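Nucleoside hydrolase, putative (Trypanosoma brucei, PDB 3FZ0) belongs to the nucleoside hydrolase family and binds a calcium ion in an alpha/beta fold built round a mostly parallel central sheet. Local coordinates at residues 36-50 and 64-78. The protein carries 2 engineered substitutions. Residues are numbered along the deposited sequence; the frame is centred on the assembly and turned at random.
Sequences AITVVWGNVEVNQGM and IPFFRGAEGPLVGER
Trp-41 is wedged into the segment 64-78. Its CG sits between backbone N and carbonyl carbon (chi1 75°), which brings the indole under Gly-72 and Pro-73: Gly-72 CA stands 3.6 Å from the centroid of the five-membered ring in a CH-pi contact, and Pro-73 CD lies over the same face of the six-membered ring. NE1 hydrogen-bonds Thr-138 OG1 at the start of helix 138-146. The Arg-78 guanidinium, turned 79° to the ring, presents a face to the indole edge, Trp-41 CZ3 standing over its centre, 3.5 Å from Arg-78 CZ. Two end-on bonds from Arg-78 NH1 and NH2 to Gly-42 O, each 3.2 Å and near the guanidinium plane, restrict its rotation, with NE hydrogen-bonded to Thr-80 O.

Backbone pairing continues the contact: Val-39 N donates to Phe-67 O (2.8 Å) and Trp-41 N to Ala-70 O (3.1 Å). Above the strands, Met-50, bent at chi2 and chi3, puts CE 3.6 Å from Phe-66 CD1, its sulfur at the ring edge as a Met-aromatic contact.

The solvent side is looser. The like charges of Glu-45 and Glu-71 do not touch; Glu-45 OE1 approaches Glu-71 O (3.2 Å) unbonded. Residues 36-39 and 66-68 run parallel, segment axes 20° apart. Strands 32-39 and 66-68, joined through helix 46-60 on the Ile-37/Phe-66 face, form a beta-alpha-beta unit bordering the nucleoside hydrolase central sheet; Val-40's side chain lies about 7 Å from the calcium ion, and Asn-43 N hydrogen-bonds its ligand Asp-14.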
ATOM      1  N   ALA B  36       2.627  13.917  35.501  1.00 60.07           N
ATOM      2  CA  ALA B  36       3.200  14.612  34.327  1.00 60.10           C
ATOM      3  C   ALA B  36       2.231  14.654  33.181  1.00 59.96           C
ATOM      4  O   ALA B  36       1.472  13.704  32.974  1.00 59.69           O
ATOM      5  CB  ALA B  36       4.521  13.964  33.855  1.00 59.88           C
ATOM      6  N   ILE B  37       2.253  15.771  32.451  1.00 59.45           N
ATOM      7  CA  ILE B  37       1.433  15.941  31.270  1.00 58.77           C
ATOM      8  C   ILE B  37       2.398  16.161  30.116  1.00 59.43           C
ATOM      9  O   ILE B  37       3.276  17.040  30.163  1.00 59.24           O
ATOM     10  CB  ILE B  37       0.439  17.110  31.424  1.00 58.88           C
ATOM     11  CG1 ILE B  37      -0.588  16.760  32.535  1.00 58.56           C
ATOM     12  CG2 ILE B  37      -0.219  17.447  30.072  1.00 56.88           C
ATOM     13  CD1 ILE B  37      -1.561  17.908  32.927  1.00 58.30           C
ATOM     14  N   THR B  38       2.293  15.310  29.104  1.00 60.00           N
ATOM     15  CA  THR B  38       3.164  15.412  27.955  1.00 60.60           C
ATOM     16  C   THR B  38       2.299  15.802  26.759  1.00 61.01           C
ATOM     17  O   THR B  38       1.243  15.217  26.507  1.00 61.63           O
ATOM     18  CB  THR B  38       3.919  14.111  27.693  1.00 60.63           C
ATOM     19  OG1 THR B  38       2.972  13.060  27.493  1.00 61.70           O
ATOM     20  CG2 THR B  38       4.790  13.783  28.882  1.00 60.25           C
ATOM     21  N   VAL B  39       2.744  16.819  26.041  1.00 60.97           N
ATOM     22  CA  VAL B  39       1.921  17.433  24.996  1.00 60.62           C
ATOM     23  C   VAL B  39       2.335  16.893  23.627  1.00 60.84           C
ATOM     24  O   VAL B  39       3.527  16.775  23.316  1.00 60.52           O
ATOM     25  CB  VAL B  39       2.031  18.984  25.081  1.00 60.18           C
ATOM     26  CG1 VAL B  39       1.409  19.657  23.863  1.00 58.46           C
ATOM     27  CG2 VAL B  39       1.405  19.449  26.377  1.00 59.68           C
ATOM     28  N   VAL B  40       1.342  16.563  22.808  1.00 60.87           N
ATOM     29  CA  VAL B  40       1.637  16.088  21.456  1.00 60.15           C
ATOM     30  C   VAL B  40       0.803  16.901  20.475  1.00 60.50           C
ATOM     31  O   VAL B  40      -0.237  17.416  20.849  1.00 59.81           O
ATOM     32  CB  VAL B  40       1.408  14.555  21.338  1.00 60.15           C
ATOM     33  CG1 VAL B  40      -0.050  14.195  21.533  1.00 57.84           C
ATOM     34  CG2 VAL B  40       1.946  14.006  20.045  1.00 59.17           C
ATOM     35  N   TRP B  41       1.293  17.033  19.236  1.00 61.08           N
ATOM     36  CA  TRP B  41       0.523  17.603  18.114  1.00 61.05           C
ATOM     37  C   TRP B  41      -0.770  16.777  17.916  1.00 61.54           C
ATOM     38  O   TRP B  41      -0.891  15.664  18.442  1.00 61.18           O
ATOM     39  CB  TRP B  41       1.372  17.600  16.843  1.00 60.15           C
ATOM     40  CG  TRP B  41       1.485  16.248  16.255  1.00 60.82           C
ATOM     41  CD1 TRP B  41       2.352  15.250  16.628  1.00 60.24           C
ATOM     42  CD2 TRP B  41       0.682  15.701  15.204  1.00 60.97           C
ATOM     43  NE1 TRP B  41       2.139  14.137  15.881  1.00 59.72           N
ATOM     44  CE2 TRP B  41       1.127  14.380  14.988  1.00 60.66           C
ATOM     45  CE3 TRP B  41      -0.344  16.209  14.400  1.00 59.07           C
ATOM     46  CZ2 TRP B  41       0.569  13.555  14.005  1.00 60.15           C
ATOM     47  CZ3 TRP B  41      -0.898  15.381  13.418  1.00 60.54           C
ATOM     48  CH2 TRP B  41      -0.445  14.073  13.234  1.00 59.57           C
ATOM     49  N   GLY B  42      -1.734  17.333  17.173  1.00 62.23           N
ATOM     50  CA  GLY B  42      -2.993  16.662  16.872  1.00 62.77           C
ATOM     51  C   GLY B  42      -4.056  17.669  16.456  1.00 64.14           C
ATOM     52  O   GLY B  42      -4.023  18.215  15.329  1.00 64.19           O
ATOM     53  N   ASN B  43      -5.005  17.939  17.351  1.00 64.63           N
ATOM     54  CA  ASN B  43      -6.009  18.950  17.053  1.00 66.43           C
ATOM     55  C   ASN B  43      -5.560  20.401  17.224  1.00 66.61           C
ATOM     56  O   ASN B  43      -6.133  21.313  16.618  1.00 66.95           O
ATOM     57  CB  ASN B  43      -7.329  18.650  17.750  1.00 67.35           C
ATOM     58  CG  ASN B  43      -8.133  17.568  17.004  1.00 71.05           C
ATOM     59  OD1 ASN B  43      -8.322  17.640  15.759  1.00 73.65           O
ATOM     60  ND2 ASN B  43      -8.575  16.549  17.743  1.00 72.22           N
ATOM     61  N   VAL B  44      -4.513  20.601  18.023  1.00 66.53           N
ATOM     62  CA  VAL B  44      -3.809  21.867  18.058  1.00 66.40           C
ATOM     63  C   VAL B  44      -2.313  21.657  18.056  1.00 66.21           C
ATOM     64  O   VAL B  44      -1.803  20.604  18.453  1.00 66.09           O
ATOM     65  CB  VAL B  44      -4.219  22.764  19.261  1.00 67.00           C
ATOM     66  CG1 VAL B  44      -5.736  23.079  19.171  1.00 68.29           C
ATOM     67  CG2 VAL B  44      -3.842  22.129  20.595  1.00 65.47           C
ATOM     68  N   GLU B  45      -1.618  22.674  17.581  1.00 65.84           N
ATOM     69  CA  GLU B  45      -0.180  22.660  17.570  1.00 66.44           C
ATOM     70  C   GLU B  45       0.413  22.670  18.995  1.00 65.75           C
ATOM     71  O   GLU B  45      -0.150  23.282  19.912  1.00 65.48           O
ATOM     72  CB  GLU B  45       0.310  23.830  16.708  1.00 67.19           C
ATOM     73  CG  GLU B  45       1.466  23.467  15.750  1.00 72.97           C
ATOM     74  CD  GLU B  45       1.592  21.944  15.483  1.00 79.70           C
ATOM     75  OE1 GLU B  45       2.588  21.290  15.976  1.00 79.65           O
ATOM     76  OE2 GLU B  45       0.666  21.425  14.794  1.00 82.05           O
ATOM     77  N   VAL B  46       1.541  21.974  19.180  1.00 65.42           N
ATOM     78  CA  VAL B  46       2.201  21.858  20.484  1.00 64.96           C
ATOM     79  C   VAL B  46       2.344  23.180  21.263  1.00 65.13           C
ATOM     80  O   VAL B  46       2.126  23.214  22.476  1.00 65.17           O
ATOM     81  CB  VAL B  46       3.564  21.151  20.352  1.00 65.38           C
ATOM     82  CG1 VAL B  46       4.407  21.289  21.637  1.00 64.80           C
ATOM     83  CG2 VAL B  46       3.335  19.683  20.035  1.00 65.14           C
ATOM     84  N   ASN B  47       2.696  24.264  20.574  1.00 65.00           N
ATOM     85  CA  ASN B  47       2.746  25.575  21.218  1.00 64.88           C
ATOM     86  C   ASN B  47       1.415  26.030  21.823  1.00 64.11           C
ATOM     87  O   ASN B  47       1.370  26.552  22.931  1.00 64.08           O
ATOM     88  CB  ASN B  47       3.259  26.629  20.250  1.00 65.53           C
ATOM     89  CG  ASN B  47       4.766  26.678  20.197  1.00 68.48           C
ATOM     90  OD1 ASN B  47       5.438  26.411  21.195  1.00 71.62           O
ATOM     91  ND2 ASN B  47       5.313  27.026  19.034  1.00 71.33           N
ATOM     92  N   GLN B  48       0.332  25.829  21.082  1.00 63.28           N
ATOM     93  CA  GLN B  48      -0.972  26.176  21.544  1.00 62.00           C
ATOM     94  C   GLN B  48      -1.361  25.184  22.642  1.00 61.95           C
ATOM     95  O   GLN B  48      -1.925  25.584  23.665  1.00 62.09           O
ATOM     96  CB  GLN B  48      -1.950  26.151  20.378  1.00 61.93           C
ATOM     97  CG  GLN B  48      -3.371  26.559  20.746  1.00 62.07           C
ATOM     98  CD  GLN B  48      -3.422  27.962  21.286  1.00 62.62           C
ATOM     99  OE1 GLN B  48      -3.089  28.905  20.571  1.00 65.24           O
ATOM    100  NE2 GLN B  48      -3.803  28.114  22.555  1.00 58.63           N
ATOM    101  N   GLY B  49      -1.026  23.904  22.465  1.00 61.28           N
ATOM    102  CA  GLY B  49      -1.302  22.914  23.494  1.00 61.05           C
ATOM    103  C   GLY B  49      -0.736  23.295  24.859  1.00 61.36           C
ATOM    104  O   GLY B  49      -1.474  23.299  25.888  1.00 61.42           O
ATOM    105  N   MET B  50       0.560  23.630  24.870  1.00 60.45           N
ATOM    106  CA  MET B  50       1.226  24.111  26.055  1.00 60.10           C
ATOM    107  C   MET B  50       0.423  25.231  26.732  1.00 60.09           C
ATOM    108  O   MET B  50       0.223  25.202  27.957  1.00 59.76           O
ATOM    109  CB  MET B  50       2.648  24.582  25.734  1.00 59.97           C
ATOM    110  CG  MET B  50       3.608  23.457  25.386  1.00 60.06           C
ATOM    111  SD  MET B  50       3.904  22.257  26.696  1.00 61.04           S
ATOM    112  CE  MET B  50       5.081  23.132  27.723  1.00 55.93           C
ATOM    113  N   ILE B  64       1.770  20.518  38.657  1.00 65.32           N
ATOM    114  CA  ILE B  64       2.105  19.401  37.753  1.00 63.97           C
ATOM    115  C   ILE B  64       3.005  19.854  36.581  1.00 63.47           C
ATOM    116  O   ILE B  64       2.652  20.784  35.873  1.00 63.90           O
ATOM    117  CB  ILE B  64       0.813  18.794  37.177  1.00 63.62           C
ATOM    118  CG1 ILE B  64      -0.110  18.346  38.322  1.00 62.68           C
ATOM    119  CG2 ILE B  64       1.106  17.644  36.247  1.00 62.59           C
ATOM    120  CD1 ILE B  64      -1.493  17.924  37.829  1.00 60.94           C
ATOM    121  N   PRO B  65       4.150  19.193  36.364  1.00 62.31           N
ATOM    122  CA  PRO B  65       4.985  19.624  35.251  1.00 61.73           C
ATOM    123  C   PRO B  65       4.456  19.153  33.897  1.00 61.36           C
ATOM    124  O   PRO B  65       3.889  18.048  33.804  1.00 61.46           O
ATOM    125  CB  PRO B  65       6.354  18.993  35.567  1.00 61.37           C
ATOM    126  CG  PRO B  65       6.064  17.842  36.433  1.00 61.76           C
ATOM    127  CD  PRO B  65       4.722  18.048  37.087  1.00 62.14           C
ATOM    128  N   PHE B  66       4.615  19.992  32.865  1.00 60.59           N
ATOM    129  CA  PHE B  66       4.191  19.638  31.507  1.00 60.14           C
ATOM    130  C   PHE B  66       5.279  19.897  30.449  1.00 60.75           C
ATOM    131  O   PHE B  66       6.139  20.779  30.621  1.00 60.43           O
ATOM    132  CB  PHE B  66       2.819  20.221  31.126  1.00 59.60           C
ATOM    133  CG  PHE B  66       2.694  21.722  31.323  1.00 58.89           C
ATOM    134  CD1 PHE B  66       2.591  22.562  30.227  1.00 57.04           C
ATOM    135  CD2 PHE B  66       2.634  22.279  32.603  1.00 55.91           C
ATOM    136  CE1 PHE B  66       2.456  23.916  30.395  1.00 56.83           C
ATOM    137  CE2 PHE B  66       2.506  23.645  32.778  1.00 56.28           C
ATOM    138  CZ  PHE B  66       2.416  24.471  31.688  1.00 57.08           C
ATOM    139  N   PHE B  67       5.261  19.102  29.372  1.00 60.59           N
ATOM    140  CA  PHE B  67       6.407  19.028  28.477  1.00 60.71           C
ATOM    141  C   PHE B  67       6.028  19.061  27.003  1.00 61.28           C
ATOM    142  O   PHE B  67       4.997  18.456  26.615  1.00 61.78           O
ATOM    143  CB  PHE B  67       7.195  17.766  28.797  1.00 60.35           C
ATOM    144  CG  PHE B  67       7.636  17.686  30.239  1.00 60.39           C
ATOM    145  CD1 PHE B  67       6.784  17.171  31.221  1.00 59.01           C
ATOM    146  CD2 PHE B  67       8.901  18.131  30.611  1.00 59.58           C
ATOM    147  CE1 PHE B  67       7.181  17.118  32.550  1.00 59.03           C
ATOM    148  CE2 PHE B  67       9.323  18.070  31.954  1.00 59.16           C
ATOM    149  CZ  PHE B  67       8.453  17.565  32.918  1.00 58.55           C
ATOM    150  N   ARG B  68       6.830  19.783  26.198  1.00 61.24           N
ATOM    151  CA  ARG B  68       6.620  19.868  24.743  0.50 61.06           C
ATOM    152  C   ARG B  68       7.084  18.575  24.096  1.00 61.09           C
ATOM    153  O   ARG B  68       8.231  18.146  24.309  1.00 60.90           O
ATOM    154  CB  ARG B  68       7.363  21.072  24.129  0.50 61.07           C
ATOM    155  CG  ARG B  68       7.192  22.392  24.915  0.50 61.23           C
ATOM    156  CD  ARG B  68       8.032  23.583  24.390  0.50 60.97           C
ATOM    157  NE  ARG B  68       7.669  24.834  25.080  0.50 59.93           N
ATOM    158  CZ  ARG B  68       6.717  25.670  24.662  0.50 58.63           C
ATOM    159  NH1 ARG B  68       6.040  25.406  23.549  0.50 58.43           N
ATOM    160  NH2 ARG B  68       6.436  26.765  25.344  0.50 55.80           N
ATOM    161  N   GLY B  69       6.192  17.978  23.298  1.00 60.92           N
ATOM    162  CA  GLY B  69       6.483  16.765  22.556  1.00 61.13           C
ATOM    163  C   GLY B  69       6.584  17.003  21.053  1.00 61.89           C
ATOM    164  O   GLY B  69       6.954  18.093  20.615  1.00 61.87           O
ATOM    165  N   ALA B  70       6.274  15.969  20.271  1.00 61.70           N
ATOM    166  CA  ALA B  70       6.448  15.983  18.828  1.00 62.24           C
ATOM    167  C   ALA B  70       5.479  16.931  18.139  1.00 62.71           C
ATOM    168  O   ALA B  70       4.293  16.992  18.496  1.00 62.77           O
ATOM    169  CB  ALA B  70       6.270  14.582  18.281  1.00 61.62           C
ATOM    170  N   GLU B  71       5.979  17.658  17.147  1.00 63.00           N
ATOM    171  CA  GLU B  71       5.174  18.632  16.404  1.00 63.76           C
ATOM    172  C   GLU B  71       4.524  18.019  15.166  1.00 63.32           C
ATOM    173  O   GLU B  71       3.655  18.628  14.532  1.00 63.45           O
ATOM    174  CB  GLU B  71       6.017  19.861  16.038  1.00 64.28           C
ATOM    175  CG  GLU B  71       5.955  20.917  17.133  1.00 68.30           C
ATOM    176  CD  GLU B  71       7.100  21.890  17.103  1.00 73.35           C
ATOM    177  OE1 GLU B  71       7.381  22.453  16.022  1.00 76.87           O
ATOM    178  OE2 GLU B  71       7.731  22.102  18.168  1.00 76.69           O
ATOM    179  N   GLY B  72       4.929  16.798  14.838  1.00 62.48           N
ATOM    180  CA  GLY B  72       4.357  16.074  13.723  1.00 61.74           C
ATOM    181  C   GLY B  72       4.552  14.582  13.904  1.00 61.28           C
ATOM    182  O   GLY B  72       5.165  14.138  14.867  1.00 61.24           O
ATOM    183  N   PRO B  73       4.022  13.793  12.980  1.00 60.74           N
ATOM    184  CA  PRO B  73       4.059  12.342  13.082  1.00 60.64           C
ATOM    185  C   PRO B  73       5.488  11.800  13.178  1.00 60.79           C
ATOM    186  O   PRO B  73       6.466  12.466  12.767  1.00 60.02           O
ATOM    187  CB  PRO B  73       3.432  11.862  11.763  1.00 60.58           C
ATOM    188  CG  PRO B  73       2.742  13.026  11.175  1.00 60.42           C
ATOM    189  CD  PRO B  73       3.352  14.275  11.763  1.00 61.25           C
ATOM    190  N   LEU B  74       5.596  10.589  13.713  1.00 60.84           N
ATOM    191  CA  LEU B  74       6.843   9.860  13.723  1.00 61.14           C
ATOM    192  C   LEU B  74       7.503   9.867  12.347  1.00 61.59           C
ATOM    193  O   LEU B  74       8.724  10.047  12.256  1.00 61.84           O
ATOM    194  CB  LEU B  74       6.585   8.408  14.168  1.00 61.37           C
ATOM    195  CG  LEU B  74       7.754   7.481  14.508  1.00 60.80           C
ATOM    196  CD1 LEU B  74       8.582   8.111  15.596  1.00 59.56           C
ATOM    197  CD2 LEU B  74       7.220   6.134  14.955  1.00 60.76           C
ATOM    198  N   VAL B  75       6.701   9.681  11.288  1.00 61.33           N
ATOM    199  CA  VAL B  75       7.218   9.558   9.911  1.00 61.25           C
ATOM    200  C   VAL B  75       6.378  10.354   8.912  1.00 61.73           C
ATOM    201  O   VAL B  75       5.214  10.019   8.683  1.00 61.65           O
ATOM    202  CB  VAL B  75       7.179   8.097   9.426  1.00 61.11           C
ATOM    203  CG1 VAL B  75       7.955   7.968   8.136  1.00 60.17           C
ATOM    204  CG2 VAL B  75       7.710   7.154  10.476  1.00 60.55           C
ATOM    205  N   GLY B  76       6.981  11.384   8.309  1.00 62.18           N
ATOM    206  CA  GLY B  76       6.339  12.182   7.252  1.00 62.71           C
ATOM    207  C   GLY B  76       5.398  13.283   7.732  1.00 63.69           C
ATOM    208  O   GLY B  76       5.128  13.409   8.941  1.00 63.50           O
ATOM    209  N   GLU B  77       4.904  14.086   6.783  1.00 64.69           N
ATOM    210  CA  GLU B  77       3.932  15.146   7.080  1.00 66.84           C
ATOM    211  C   GLU B  77       2.595  14.571   7.544  1.00 65.44           C
ATOM    212  O   GLU B  77       2.234  13.466   7.156  1.00 65.72           O
ATOM    213  CB  GLU B  77       3.709  16.015   5.842  1.00 67.13           C
ATOM    214  CG  GLU B  77       4.387  17.398   5.892  1.00 70.77           C
ATOM    215  CD  GLU B  77       4.285  18.155   4.544  1.00 71.18           C
ATOM    216  OE1 GLU B  77       3.150  18.265   4.008  1.00 76.33           O
ATOM    217  OE2 GLU B  77       5.339  18.627   4.018  1.00 75.28           O
ATOM    218  N   ARG B  78       1.861  15.318   8.370  1.00 65.13           N
ATOM    219  CA  ARG B  78       0.520  14.899   8.830  1.00 64.39           C
ATOM    220  C   ARG B  78      -0.379  14.699   7.634  1.00 64.29           C
ATOM    221  O   ARG B  78      -0.290  15.444   6.667  1.00 63.81           O
ATOM    222  CB  ARG B  78      -0.101  15.913   9.821  1.00 64.39           C
ATOM    223  CG  ARG B  78      -0.250  17.344   9.282  1.00 64.30           C
ATOM    224  CD  ARG B  78      -0.902  18.271  10.256  1.00 63.82           C
ATOM    225  NE  ARG B  78      -2.173  17.730  10.724  1.00 65.78           N
ATOM    226  CZ  ARG B  78      -2.732  17.993  11.913  1.00 65.25           C
ATOM    227  NH1 ARG B  78      -2.140  18.781  12.784  1.00 63.98           N
ATOM    228  NH2 ARG B  78      -3.875  17.423  12.244  1.00 65.00           N
TER